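Local atomic coordinates of aldolase (Klebsiella pneumoniae, PDB entry 6VOQ), a protein that binds a zinc ion and has the mixed alpha/beta fold of the class II aldolase and adducin N-terminal domain family. Residues A91-H96 and S168-A173; Q6-M11 and Q53-S58; D37-A42 and V59-G64. All coordinates share one frame; numbering follows the deposited sequence.

Contact 1 of 3, residues A91-H96 and S168-A173. With ZN (zinc ion), chain B.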
loop_
_atom_site.group_PDB
_atom_site.type_symbol
_atom_site.label_atom_id
_atom_site.label_comp_id
_atom_site.label_asym_id
_atom_site.label_seq_id
_atom_site.Cartn_x
_atom_site.Cartn_y
_atom_site.Cartn_z
ATOM N N ALA A 91 -8.147 -1.971 26.655
ATOM C CA ALA A 91 -7.271 -2.490 25.621
ATOM C C ALA A 91 -6.434 -1.344 25.093
ATOM O O ALA A 91 -6.896 -0.201 25.016
ATOM C CB ALA A 91 -8.046 -3.153 24.477
ATOM N N ILE A 92 -5.196 -1.672 24.733
ATOM C CA ILE A 92 -4.220 -0.709 24.256
ATOM C C ILE A 92 -3.579 -1.269 23.001
ATOM O O ILE A 92 -3.168 -2.435 22.973
ATOM C CB ILE A 92 -3.141 -0.396 25.308
ATOM C CG1 ILE A 92 -3.726 0.380 26.476
ATOM C CG2 ILE A 92 -2.009 0.405 24.686
ATOM C CD1 ILE A 92 -2.657 0.780 27.482
ATOM N N VAL A 93 -3.498 -0.437 21.969
ATOM C CA VAL A 93 -2.802 -0.758 20.735
ATOM C C VAL A 93 -1.612 0.179 20.649
ATOM O O VAL A 93 -1.771 1.404 20.692
ATOM C CB VAL A 93 -3.725 -0.613 19.515
ATOM C CG1 VAL A 93 -2.920 -0.542 18.208
ATOM C CG2 VAL A 93 -4.705 -1.763 19.479
ATOM N N HIS A 94 -0.418 -0.386 20.586
ATOM C CA HIS A 94 0.784 0.394 20.357
ATOM C C HIS A 94 1.403 -0.046 19.042
ATOM O O HIS A 94 1.691 -1.231 18.852
ATOM C CB HIS A 94 1.790 0.236 21.485
ATOM C CG HIS A 94 3.118 0.842 21.165
ATOM N ND1 HIS A 94 3.264 2.173 20.831
ATOM C CD2 HIS A 94 4.353 0.297 21.089
ATOM C CE1 HIS A 94 4.537 2.425 20.587
ATOM N NE2 HIS A 94 5.219 1.303 20.736
ATOM N N LEU A 95 1.597 0.903 18.140
ATOM C CA LEU A 95 2.185 0.632 16.840
ATOM C C LEU A 95 3.209 1.705 16.525
ATOM O O LEU A 95 3.201 2.788 17.109
ATOM C CB LEU A 95 1.132 0.617 15.731
ATOM C CG LEU A 95 0.041 -0.428 15.798
ATOM C CD1 LEU A 95 -0.998 -0.038 14.786
ATOM C CD2 LEU A 95 0.619 -1.797 15.497
ATOM N N HIS A 96 4.101 1.391 15.594
ATOM C CA HIS A 96 4.907 2.414 14.940
ATOM C C HIS A 96 4.329 2.739 13.577
ATOM O O HIS A 96 5.058 2.767 12.578
ATOM C CB HIS A 96 6.363 1.973 14.828
ATOM C CG HIS A 96 6.983 1.599 16.136
ATOM N ND1 HIS A 96 8.277 1.135 16.240
ATOM C CD2 HIS A 96 6.490 1.617 17.395
ATOM C CE1 HIS A 96 8.551 0.874 17.504
ATOM N NE2 HIS A 96 7.483 1.158 18.227
ATOM N N SER A 168 -12.221 0.714 24.592
ATOM C CA SER A 168 -13.079 -0.089 25.457
ATOM C C SER A 168 -13.021 -1.569 25.115
ATOM O O SER A 168 -13.589 -2.382 25.851
ATOM C CB SER A 168 -14.526 0.401 25.368
ATOM O OG SER A 168 -14.982 0.406 24.022
ATOM N N SER A 169 -12.373 -1.917 24.008
ATOM C CA SER A 169 -12.069 -3.289 23.637
ATOM C C SER A 169 -10.858 -3.244 22.716
ATOM O O SER A 169 -10.402 -2.167 22.323
ATOM C CB SER A 169 -13.271 -3.960 22.967
ATOM O OG SER A 169 -13.476 -3.450 21.663
ATOM N N LEU A 170 -10.321 -4.417 22.368
ATOM C CA LEU A 170 -9.203 -4.423 21.430
ATOM C C LEU A 170 -9.639 -3.950 20.048
ATOM O O LEU A 170 -8.911 -3.199 19.393
ATOM C CB LEU A 170 -8.561 -5.803 21.342
ATOM C CG LEU A 170 -7.229 -5.829 20.572
ATOM C CD1 LEU A 170 -6.229 -4.783 21.113
ATOM C CD2 LEU A 170 -6.610 -7.212 20.588
ATOM N N ARG A 171 -10.821 -4.359 19.591
ATOM C CA ARG A 171 -11.250 -3.916 18.269
ATOM C C ARG A 171 -11.519 -2.416 18.250
ATOM O O ARG A 171 -11.243 -1.746 17.250
ATOM C CB ARG A 171 -12.490 -4.684 17.808
ATOM C CG ARG A 171 -12.911 -4.316 16.384
ATOM C CD ARG A 171 -13.682 -5.431 15.698
ATOM N NE ARG A 171 -12.879 -6.634 15.480
ATOM C CZ ARG A 171 -11.949 -6.753 14.536
ATOM N NH1 ARG A 171 -11.687 -5.734 13.721
ATOM N NH2 ARG A 171 -11.276 -7.892 14.409
ATOM N N GLU A 172 -12.065 -1.871 19.339
ATOM C CA GLU A 172 -12.329 -0.439 19.382
ATOM C C GLU A 172 -11.028 0.351 19.451
ATOM O O GLU A 172 -10.897 1.403 18.811
ATOM C CB GLU A 172 -13.235 -0.110 20.565
ATOM C CG GLU A 172 -14.068 1.154 20.378
ATOM C CD GLU A 172 -13.776 2.223 21.432
ATOM O OE1 GLU A 172 -13.047 1.935 22.407
ATOM O OE2 GLU A 172 -14.278 3.359 21.281
ATOM N N ALA A 173 -10.049 -0.145 20.209
ATOM C CA ALA A 173 -8.740 0.497 20.232
ATOM C C ALA A 173 -8.066 0.403 18.869
ATOM O O ALA A 173 -7.396 1.347 18.432
ATOM C CB ALA A 173 -7.867 -0.129 21.323
HETATM ZN ZN ZN B . 7.353 1.073 20.388
#

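Contact 2 of 3, residues Q6-M11 and Q53-S58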
loop_
_atom_site.group_PDB
_atom_site.type_symbol
_atom_site.label_atom_id
_atom_site.label_comp_id
_atom_site.label_asym_id
_atom_site.label_seq_id
_atom_site.Cartn_x
_atom_site.Cartn_y
_atom_site.Cartn_z
ATOM N N GLN A 6 -11.812 -16.220 23.309
ATOM C CA GLN A 6 -12.077 -15.265 22.246
ATOM C C GLN A 6 -11.142 -14.074 22.324
ATOM O O GLN A 6 -10.781 -13.509 21.286
ATOM C CB GLN A 6 -13.531 -14.818 22.304
ATOM C CG GLN A 6 -14.491 -15.979 22.292
ATOM C CD GLN A 6 -15.751 -15.693 23.060
ATOM O OE1 GLN A 6 -15.723 -15.035 24.093
ATOM N NE2 GLN A 6 -16.867 -16.192 22.563
ATOM N N LEU A 7 -10.740 -13.686 23.535
ATOM C CA LEU A 7 -9.822 -12.564 23.677
ATOM C C LEU A 7 -8.446 -12.917 23.119
ATOM O O LEU A 7 -7.864 -12.140 22.354
ATOM C CB LEU A 7 -9.742 -12.142 25.144
ATOM C CG LEU A 7 -10.994 -11.458 25.721
ATOM C CD1 LEU A 7 -10.881 -11.208 27.236
ATOM C CD2 LEU A 7 -11.297 -10.161 24.991
ATOM N N ARG A 8 -7.922 -14.094 23.467
ATOM C CA ARG A 8 -6.679 -14.547 22.856
ATOM C C ARG A 8 -6.836 -14.637 21.349
ATOM O O ARG A 8 -5.953 -14.221 20.593
ATOM C CB ARG A 8 -6.263 -15.905 23.434
ATOM C CG ARG A 8 -5.751 -15.820 24.848
ATOM C CD ARG A 8 -5.308 -17.163 25.374
ATOM N NE ARG A 8 -4.866 -17.072 26.766
ATOM C CZ ARG A 8 -3.601 -16.923 27.151
ATOM N NH1 ARG A 8 -2.619 -16.868 26.257
ATOM N NH2 ARG A 8 -3.324 -16.836 28.443
ATOM N N GLU A 9 -7.969 -15.164 20.902
ATOM C CA GLU A 9 -8.273 -15.266 19.486
ATOM C C GLU A 9 -8.315 -13.897 18.807
ATOM O O GLU A 9 -7.670 -13.702 17.765
ATOM C CB GLU A 9 -9.610 -16.001 19.346
ATOM C CG GLU A 9 -10.028 -16.424 17.953
ATOM C CD GLU A 9 -8.899 -16.959 17.084
ATOM O OE1 GLU A 9 -9.040 -16.840 15.850
ATOM O OE2 GLU A 9 -7.908 -17.532 17.599
ATOM N N GLU A 10 -9.065 -12.952 19.388
ATOM C CA GLU A 10 -9.161 -11.602 18.847
ATOM C C GLU A 10 -7.792 -10.945 18.731
ATOM O O GLU A 10 -7.521 -10.230 17.760
ATOM C CB GLU A 10 -10.083 -10.762 19.734
ATOM C CG GLU A 10 -10.232 -9.324 19.297
ATOM C CD GLU A 10 -11.554 -9.095 18.596
ATOM O OE1 GLU A 10 -12.236 -8.091 18.906
ATOM O OE2 GLU A 10 -11.907 -9.937 17.737
ATOM N N MET A 11 -6.922 -11.164 19.721
ATOM C CA MET A 11 -5.608 -10.537 19.692
ATOM C C MET A 11 -4.779 -11.054 18.527
ATOM O O MET A 11 -4.141 -10.268 17.824
ATOM C CB MET A 11 -4.885 -10.771 21.014
ATOM C CG MET A 11 -3.490 -10.186 21.058
ATOM S SD MET A 11 -2.914 -9.904 22.738
ATOM C CE MET A 11 -4.043 -8.609 23.224
ATOM N N GLN A 53 0.726 -16.432 18.549
ATOM C CA GLN A 53 0.189 -17.729 18.951
ATOM C C GLN A 53 -0.708 -17.521 20.161
ATOM O O GLN A 53 -0.232 -17.105 21.223
ATOM C CB GLN A 53 1.303 -18.727 19.277
ATOM C CG GLN A 53 2.408 -18.788 18.234
ATOM C CD GLN A 53 2.339 -20.046 17.378
ATOM O OE1 GLN A 53 2.253 -21.161 17.895
ATOM N NE2 GLN A 53 2.380 -19.868 16.060
ATOM N N ALA A 54 -2.005 -17.791 19.989
ATOM C CA ALA A 54 -2.976 -17.566 21.058
ATOM C C ALA A 54 -2.513 -18.204 22.357
ATOM O O ALA A 54 -2.602 -17.615 23.440
ATOM C CB ALA A 54 -4.332 -18.137 20.645
ATOM N N GLN A 55 -1.983 -19.405 22.251
ATOM C CA GLN A 55 -1.629 -20.202 23.394
ATOM C C GLN A 55 -0.487 -19.623 24.206
ATOM O O GLN A 55 -0.402 -19.919 25.400
ATOM C CB GLN A 55 -1.284 -21.597 22.901
ATOM C CG GLN A 55 -2.504 -22.472 22.877
ATOM C CD GLN A 55 -3.239 -22.340 24.203
ATOM O OE1 GLN A 55 -2.982 -23.074 25.160
ATOM N NE2 GLN A 55 -4.081 -21.293 24.298
ATOM N N ARG A 56 0.359 -18.782 23.618
ATOM C CA ARG A 56 1.568 -18.301 24.270
ATOM C C ARG A 56 1.555 -16.797 24.514
ATOM O O ARG A 56 2.573 -16.234 24.933
ATOM C CB ARG A 56 2.777 -18.717 23.436
ATOM C CG ARG A 56 3.105 -20.193 23.623
ATOM C CD ARG A 56 3.819 -20.768 22.420
ATOM N NE ARG A 56 4.903 -19.896 21.979
ATOM C CZ ARG A 56 6.135 -19.916 22.480
ATOM N NH1 ARG A 56 6.450 -20.775 23.442
ATOM N NH2 ARG A 56 7.054 -19.079 22.013
ATOM N N LEU A 57 0.426 -16.137 24.282
ATOM C CA LEU A 57 0.318 -14.726 24.615
ATOM C C LEU A 57 0.552 -14.534 26.108
ATOM O O LEU A 57 0.130 -15.348 26.932
ATOM C CB LEU A 57 -1.051 -14.186 24.208
ATOM C CG LEU A 57 -1.388 -14.219 22.718
ATOM C CD1 LEU A 57 -2.880 -14.058 22.543
ATOM C CD2 LEU A 57 -0.639 -13.134 21.941
ATOM N N SER A 58 1.259 -13.466 26.449
ATOM C CA SER A 58 1.631 -13.229 27.832
ATOM C C SER A 58 0.423 -12.831 28.661
ATOM O O SER A 58 -0.511 -12.187 28.176
ATOM C CB SER A 58 2.676 -12.125 27.916
ATOM O OG SER A 58 3.547 -12.192 26.805
HETATM O O HOH W 1 -0.669 -17.146 28.880
#

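Contact 3 of 3, residues D37-A42 and V59-G64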
loop_
_atom_site.group_PDB
_atom_site.type_symbol
_atom_site.label_atom_id
_atom_site.label_comp_id
_atom_site.label_asym_id
_atom_site.label_seq_id
_atom_site.Cartn_x
_atom_site.Cartn_y
_atom_site.Cartn_z
ATOM N N ASP A 37 -10.400 -11.338 34.887
ATOM C CA ASP A 37 -9.881 -11.374 36.251
ATOM C C ASP A 37 -9.039 -10.154 36.600
ATOM O O ASP A 37 -8.388 -10.142 37.654
ATOM C CB ASP A 37 -9.053 -12.646 36.465
ATOM C CG ASP A 37 -7.935 -12.800 35.443
ATOM O OD1 ASP A 37 -7.653 -11.832 34.708
ATOM O OD2 ASP A 37 -7.333 -13.895 35.378
ATOM N N GLY A 38 -9.018 -9.140 35.739
ATOM C CA GLY A 38 -8.228 -7.961 35.983
ATOM C C GLY A 38 -6.785 -8.051 35.553
ATOM O O GLY A 38 -6.074 -7.044 35.622
ATOM N N ASN A 39 -6.320 -9.214 35.117
ATOM C CA ASN A 39 -4.966 -9.316 34.601
ATOM C C ASN A 39 -4.911 -8.859 33.145
ATOM O O ASN A 39 -5.930 -8.633 32.484
ATOM C CB ASN A 39 -4.451 -10.745 34.728
ATOM C CG ASN A 39 -4.223 -11.146 36.171
ATOM O OD1 ASN A 39 -3.718 -10.364 36.973
ATOM N ND2 ASN A 39 -4.625 -12.361 36.516
ATOM N N LEU A 40 -3.691 -8.742 32.640
ATOM C CA LEU A 40 -3.429 -8.182 31.324
ATOM C C LEU A 40 -2.987 -9.291 30.379
ATOM O O LEU A 40 -2.044 -10.031 30.681
ATOM C CB LEU A 40 -2.355 -7.101 31.417
ATOM C CG LEU A 40 -2.508 -5.937 30.458
ATOM C CD1 LEU A 40 -3.957 -5.476 30.459
ATOM C CD2 LEU A 40 -1.581 -4.833 30.886
ATOM N N LEU A 41 -3.672 -9.410 29.248
ATOM C CA LEU A 41 -3.209 -10.230 28.138
ATOM C C LEU A 41 -2.399 -9.336 27.203
ATOM O O LEU A 41 -2.830 -8.228 26.872
ATOM C CB LEU A 41 -4.396 -10.864 27.406
ATOM C CG LEU A 41 -4.089 -11.783 26.221
ATOM C CD1 LEU A 41 -3.577 -13.127 26.726
ATOM C CD2 LEU A 41 -5.317 -11.972 25.321
ATOM N N ALA A 42 -1.223 -9.796 26.794
ATOM C CA ALA A 42 -0.351 -8.951 25.994
ATOM C C ALA A 42 0.437 -9.804 25.014
ATOM O O ALA A 42 0.627 -11.004 25.218
ATOM C CB ALA A 42 0.612 -8.137 26.874
ATOM N N VAL A 59 0.460 -13.210 29.933
ATOM C CA VAL A 59 -0.474 -12.708 30.929
ATOM C C VAL A 59 0.345 -12.158 32.088
ATOM O O VAL A 59 1.193 -12.863 32.648
ATOM C CB VAL A 59 -1.453 -13.787 31.412
ATOM C CG1 VAL A 59 -2.327 -13.228 32.507
ATOM C CG2 VAL A 59 -2.294 -14.291 30.264
ATOM N N VAL A 60 0.088 -10.906 32.448
ATOM C CA VAL A 60 0.812 -10.201 33.497
ATOM C C VAL A 60 -0.209 -9.428 34.331
ATOM O O VAL A 60 -1.269 -9.037 33.832
ATOM C CB VAL A 60 1.888 -9.271 32.873
ATOM C CG1 VAL A 60 1.265 -8.350 31.845
ATOM C CG2 VAL A 60 2.622 -8.473 33.926
ATOM N N THR A 61 0.085 -9.255 35.619
ATOM C CA THR A 61 -0.727 -8.386 36.464
ATOM C C THR A 61 -0.400 -6.924 36.166
ATOM O O THR A 61 0.675 -6.597 35.656
ATOM C CB THR A 61 -0.492 -8.655 37.954
ATOM O OG1 THR A 61 0.789 -8.139 38.348
ATOM C CG2 THR A 61 -0.558 -10.144 38.265
ATOM N N LEU A 62 -1.341 -6.036 36.503
ATOM C CA LEU A 62 -1.113 -4.613 36.281
ATOM C C LEU A 62 0.085 -4.091 37.070
ATOM O O LEU A 62 0.631 -3.038 36.726
ATOM C CB LEU A 62 -2.374 -3.821 36.633
ATOM C CG LEU A 62 -3.552 -3.992 35.667
ATOM C CD1 LEU A 62 -4.690 -3.051 36.018
ATOM C CD2 LEU A 62 -3.112 -3.773 34.225
ATOM N N GLN A 63 0.526 -4.811 38.099
ATOM C CA GLN A 63 1.687 -4.409 38.876
ATOM C C GLN A 63 2.983 -5.010 38.354
ATOM O O GLN A 63 4.034 -4.801 38.968
ATOM C CB GLN A 63 1.495 -4.782 40.350
ATOM C CG GLN A 63 0.311 -4.093 40.998
ATOM C CD GLN A 63 -1.014 -4.709 40.569
ATOM O OE1 GLN A 63 -1.126 -5.931 40.406
ATOM N NE2 GLN A 63 -2.024 -3.863 40.374
ATOM N N GLY A 64 2.931 -5.751 37.248
ATOM C CA GLY A 64 4.121 -6.219 36.565
ATOM C C GLY A 64 4.519 -7.663 36.797
ATOM O O GLY A 64 5.584 -8.070 36.324
HETATM O O HOH W 2 -3.705 -7.049 37.441
#

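Contact 1 of 3, residues A91-H96 and S168-A173
With chi1 at 163°, V93 sets CG2 beside its own backbone N, and L170, its CG anti to the backbone N (chi1 -170°), extends CD1 to meet it. The two side chains cross at about a right angle, CG2 of V93 lying 3.8 Å from CD1 of L170. The same CG2 rests 4.0 Å from CB of A173, one turn further along the helix. A91 fits more tightly: its CB presses on the backbone where the helix begins, 3.3 Å from N of L170. That start is capped by S169, whose OG accepts from N of E172 at 3.1 Å, while OE1 of E172 turns back to take N of S168 at 2.6 Å. Helix 170-190 thus packs on one face of the central mixed sheet. I92 points to the other face and meets helix 76-83, a layered alpha/beta/alpha order. Beyond the packing, the strand ends in one metal ligand and the loop after it brings a second: NE2 of H94 and NE2 of H96 each bind zinc at 2.2 Å, and E75 and H161 complete the site. The carbonyl of P163 holds ND1 of H94, fixing the turn of that ring, and Y121 of the second subunit stacks on the ring of H96.

Contact 2 of 3, residues Q6-M11 and Q53-S58
R8 lays its aliphatic chain, extended from CG to NE, across the short 3-10 turn 54-56, with its CB 4.1 Å from CB of A54. At the far end the guanidinium reaches two backbone carbonyls with a single nitrogen. NH1 donates to O of A54 at 2.9 Å, with an N-H...O angle of 155°. This carbonyl is approached nearly along its C=O axis and lies close to the guanidinium plane. The second bond, from NH1 to O of L57 at 3.2 Å, is less well directed: the donor sits above the carbonyl plane, and the oxygen is tilted from the plane of the guanidinium. A water at the guanidinium edge completes the grip, accepting from NH2 of R8 at 2.7 Å and donating to O of L57 at 2.8 Å. Closer to the helix backbone, the side chains of L57 and R8 run antiparallel alongside one another, bringing CD1 of L57 to 3.6 Å from O of R8. The other branch, CD2, lies 4.0 Å from SD of M11, whose chain bends at its last torsion. In this way the amino-terminal helix 4-20 is fastened to the turn that leads into strand 58-60, with L41 of the neighbouring strand also touching R8, M11 and L57. NH2 of R8 has a further partner in the salt bridge to E4, and R56 turns away to pair with D70. The arginine therefore has carbonyl oxygens, a water and a carboxylate around it, surroundings that would be expected to stabilise its positive charge.

Contact 3 of 3, residues D37-A42 and V59-G64
Two flat groups occupy the loop end of this strand pair. The carboxylate of D37 receives the backbone N-H of N39 on OD1 from above its plane, at 3.0 Å and 42° out of it, which makes an Asx turn. The carboxamide of N39 runs beside the T61 side chain in the same direction, with OD1 of N39 3.4 Å from CG2 of T61. G38, between D37 and N39, has backbone angles at which a side chain would collide with the carbonyl oxygen of D37.

Beyond the turn, strands 40-42 and 58-60 run antiparallel in the central sheet. L40 and V60 form a hydrogen-bonded pair: N of L40 donates to O of V60 at 2.7 Å, nearly along the C=O axis, and N of V60 answers to O of L40 at 2.9 Å, in the carbonyl plane. L41 and V59 follow as a non-hydrogen-bonded pair, and CA-H of V59 also points at O of L40. The side chains alternate between the two faces. L40 and V60 share one, where the side chains of L40 and L62 cross at about a right angle, their CD2 atoms 3.8 Å apart, and R80 and Y83 of helix 76-83 cover L40. On the other, CD1 of L41 meets CG2 of V59 at 3.9 Å, near L35.

T61 opens a type I turn to G64, and OG1 of T61 is bonded to N of E65. A water accepts from N of L62 at 2.7 Å and donates to O of G38, with a weak bond to OD1 of N39. Backbone bonds thus fix the register of the strands, while beyond the L40-V60 pair, towards G38 and L62, a water does the bridging between polar groups.

In the fold
Contact 1 is the core of the three, close to the centre of the chain; contacts 2 and 3 lie towards the periphery and are only partly buried. Contacts 1 and 3 belong to the same sheet, one joining a strand to a helix through apolar side chains, the other joining two strands through backbone bonds. Contact 2 mixes both, with an arginine and a bound water beside the apolar L57 and M11. It also links the others: M11 touches L170 of contact 1, while O of S58 probably accepts a hydrogen bond from N of A42 in contact 3 and R8 packs on V59. Zinc ligands occur in contact 1 alone, where the ring of H96 also meets the second subunit.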